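Local coordinates for thrombospondin related anonymous protein (Plasmodium falciparum, PDB 4F1J) that probably serves the malaria parasite as a membrane-anchored adhesive protein, its von Willebrand factor A domain binding magnesium, at residues Gly90-Ser95 with Ile125-Gln130. Residues are numbered along the deposited sequence; the frame is centred on the assembly and turned at random. Where two conformers were deposited one is given.
With MG (magnesium ion), chain H; EDO (1,2-ethanediol), chain O.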
loop_
_atom_site.group_PDB
_atom_site.type_symbol
_atom_site.label_atom_id
_atom_site.label_comp_id
_atom_site.label_asym_id
_atom_site.label_seq_id
_atom_site.Cartn_x
_atom_site.Cartn_y
_atom_site.Cartn_z
ATOM N N GLY A 90 -3.304 1.302 -17.782
ATOM C CA GLY A 90 -1.862 1.445 -17.838
ATOM C C GLY A 90 -1.099 0.305 -17.203
ATOM O O GLY A 90 -1.679 -0.717 -16.857
ATOM N N ARG A 91 0.204 0.509 -17.059
ATOM C CA ARG A 91 1.136 -0.562 -16.688
ATOM C C ARG A 91 1.365 -0.610 -15.179
ATOM O O ARG A 91 0.448 -0.302 -14.450
ATOM C CB ARG A 91 2.430 -0.464 -17.523
ATOM C CG ARG A 91 3.168 0.841 -17.468
ATOM C CD ARG A 91 4.369 0.826 -18.437
ATOM N NE ARG A 91 5.230 1.992 -18.276
ATOM C CZ ARG A 91 6.147 2.144 -17.305
ATOM N NH1 ARG A 91 6.349 1.221 -16.362
ATOM N NH2 ARG A 91 6.886 3.240 -17.274
ATOM N N THR A 92 2.534 -1.049 -14.717
ATOM C CA THR A 92 2.751 -1.289 -13.273
ATOM C C THR A 92 4.089 -0.704 -12.819
ATOM O O THR A 92 5.047 -1.450 -12.549
ATOM C CB THR A 92 2.679 -2.798 -12.962
ATOM O OG1 THR A 92 1.509 -3.363 -13.593
ATOM C CG2 THR A 92 2.663 -3.073 -11.456
ATOM N N ASN A 93 4.121 0.622 -12.718
ATOM C CA ASN A 93 5.342 1.340 -12.377
ATOM C C ASN A 93 5.448 1.440 -10.851
ATOM O O ASN A 93 5.357 2.529 -10.275
ATOM C CB ASN A 93 5.320 2.715 -13.019
ATOM C CG ASN A 93 6.680 3.407 -13.032
ATOM O OD1 ASN A 93 7.628 3.019 -12.355
ATOM N ND2 ASN A 93 6.748 4.472 -13.792
ATOM N N LEU A 94 5.667 0.293 -10.217
ATOM C CA LEU A 94 5.861 0.238 -8.763
ATOM C C LEU A 94 7.077 1.046 -8.344
ATOM O O LEU A 94 7.065 1.693 -7.290
ATOM C CB LEU A 94 6.030 -1.203 -8.276
ATOM C CG LEU A 94 6.260 -1.362 -6.760
ATOM C CD1 LEU A 94 5.109 -0.779 -5.993
ATOM C CD2 LEU A 94 6.505 -2.832 -6.391
ATOM N N SER A 95 8.136 1.018 -9.143
ATOM C CA SER A 95 9.362 1.706 -8.745
ATOM C C SER A 95 9.144 3.222 -8.613
ATOM O O SER A 95 9.673 3.824 -7.686
ATOM C CB SER A 95 10.529 1.341 -9.676
ATOM O OG SER A 95 10.293 1.797 -11.004
ATOM N N ILE A 125 3.006 -7.851 -11.518
ATOM C CA ILE A 125 4.430 -7.805 -11.295
ATOM C C ILE A 125 4.950 -6.428 -11.762
ATOM O O ILE A 125 4.516 -5.920 -12.809
ATOM C CB ILE A 125 5.113 -8.938 -12.091
ATOM C CG1 ILE A 125 4.611 -10.314 -11.604
ATOM C CG2 ILE A 125 6.614 -8.868 -11.920
ATOM C CD1 ILE A 125 4.692 -11.375 -12.658
ATOM N N PRO A 126 5.900 -5.834 -11.027
ATOM C CA PRO A 126 6.413 -4.555 -11.465
ATOM C C PRO A 126 7.050 -4.618 -12.856
ATOM O O PRO A 126 7.644 -5.634 -13.227
ATOM C CB PRO A 126 7.497 -4.225 -10.431
ATOM C CG PRO A 126 7.208 -5.086 -9.292
ATOM C CD PRO A 126 6.551 -6.294 -9.786
ATOM N N ASP A 127 6.924 -3.529 -13.599
ATOM C CA ASP A 127 7.520 -3.457 -14.934
ATOM C C ASP A 127 9.027 -3.596 -14.878
ATOM O O ASP A 127 9.641 -4.137 -15.815
ATOM C CB ASP A 127 7.074 -2.197 -15.619
ATOM C CG ASP A 127 5.561 -2.207 -15.925
ATOM O OD1 ASP A 127 4.951 -3.264 -16.214
ATOM O OD2 ASP A 127 4.992 -1.138 -15.854
ATOM N N SER A 128 9.617 -3.146 -13.769
ATOM C CA SER A 128 11.043 -3.335 -13.504
ATOM C C SER A 128 11.242 -3.898 -12.106
ATOM O O SER A 128 11.271 -3.158 -11.119
ATOM C CB SER A 128 11.797 -2.021 -13.673
ATOM O OG SER A 128 13.154 -2.144 -13.259
ATOM N N ILE A 129 11.414 -5.214 -12.023
ATOM C CA ILE A 129 11.753 -5.837 -10.744
ATOM C C ILE A 129 13.093 -5.279 -10.217
ATOM O O ILE A 129 13.215 -5.008 -9.016
ATOM C CB ILE A 129 11.651 -7.394 -10.837
ATOM C CG1 ILE A 129 10.178 -7.762 -10.948
ATOM C CG2 ILE A 129 12.291 -8.092 -9.619
ATOM C CD1 ILE A 129 9.926 -9.125 -11.376
ATOM N N GLN A 130 14.048 -5.050 -11.116
ATOM C CA GLN A 130 15.338 -4.466 -10.732
ATOM C C GLN A 130 15.187 -3.112 -10.025
ATOM O O GLN A 130 15.724 -2.935 -8.904
ATOM C CB GLN A 130 16.254 -4.309 -11.947
ATOM C CG GLN A 130 17.716 -4.033 -11.606
ATOM C CD GLN A 130 18.459 -5.252 -11.086
ATOM O OE1 GLN A 130 18.106 -6.393 -11.396
ATOM N NE2 GLN A 130 19.499 -5.015 -10.296
HETATM MG MG MG H . 11.794 2.985 -11.982
HETATM C C1 EDO O . 15.073 -5.371 -15.522
HETATM O O1 EDO O . 13.951 -5.467 -14.640
HETATM C C2 EDO O . 15.027 -4.143 -16.455
HETATM O O2 EDO O . 14.471 -2.946 -15.873
HETATM O O HOH W 1 2.272 -3.780 -16.289
HETATM O O HOH W 2 10.047 3.630 -13.064
HETATM O O HOH W 3 11.597 4.457 -10.627
HETATM O O HOH W 4 13.033 4.297 -13.031
HETATM O O HOH W 5 11.856 1.491 -13.322
#
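A single carboxylate oxygen, OD2 of Asp127, takes two donors from consecutive residues of the facing loop, and they reach it from opposite faces of the carboxylate plane. The backbone N of Thr92 reaches Asp127 OD2 on its syn side at 2.7 Å, and NH1 of Arg91 meets the same OD2 on the anti side at 2.8 Å in a salt bridge, each tilted out of that plane. OD2 lies nearly in the guanidinium plane, yet the two flat groups are turned 52° apart. With CG set between the backbone N and the carbonyl carbon (chi1 56°), the extended arginine chain passes alongside OD2, CB, CG and CD against that oxygen. The exchange is reciprocal: Asp127 N returns a nearly straight bond (167°) to Thr92 O, 3.0 Å away, and Pro126 CA adds a CA-H...O contact to the same carbonyl. OD1 accepts from a water that also hydrogen-bonds Thr92 OG1. Beside this polar network Leu94 and Pro126 lie side by side, CD2 of Leu94 3.7 Å from CG of Pro126.

Thr92, packed on Ser17, a ligand of one magnesium, and with its side chain about 4 Å from that ion, sits where the MIDAS threonine of von Willebrand A domains is expected. Ser95 OG binds the other magnesium with Asp131 and four waters. Asn93, its ND2 bonded to Asn56 O, caps helix 94-106 through OD1; Ser128 OG caps helix 129-141. The cross-contacts join these two helix starts, with Leu94 reaching Phe54 of strand 47-54 and Pro126 touching Phe159 of helix 157-163.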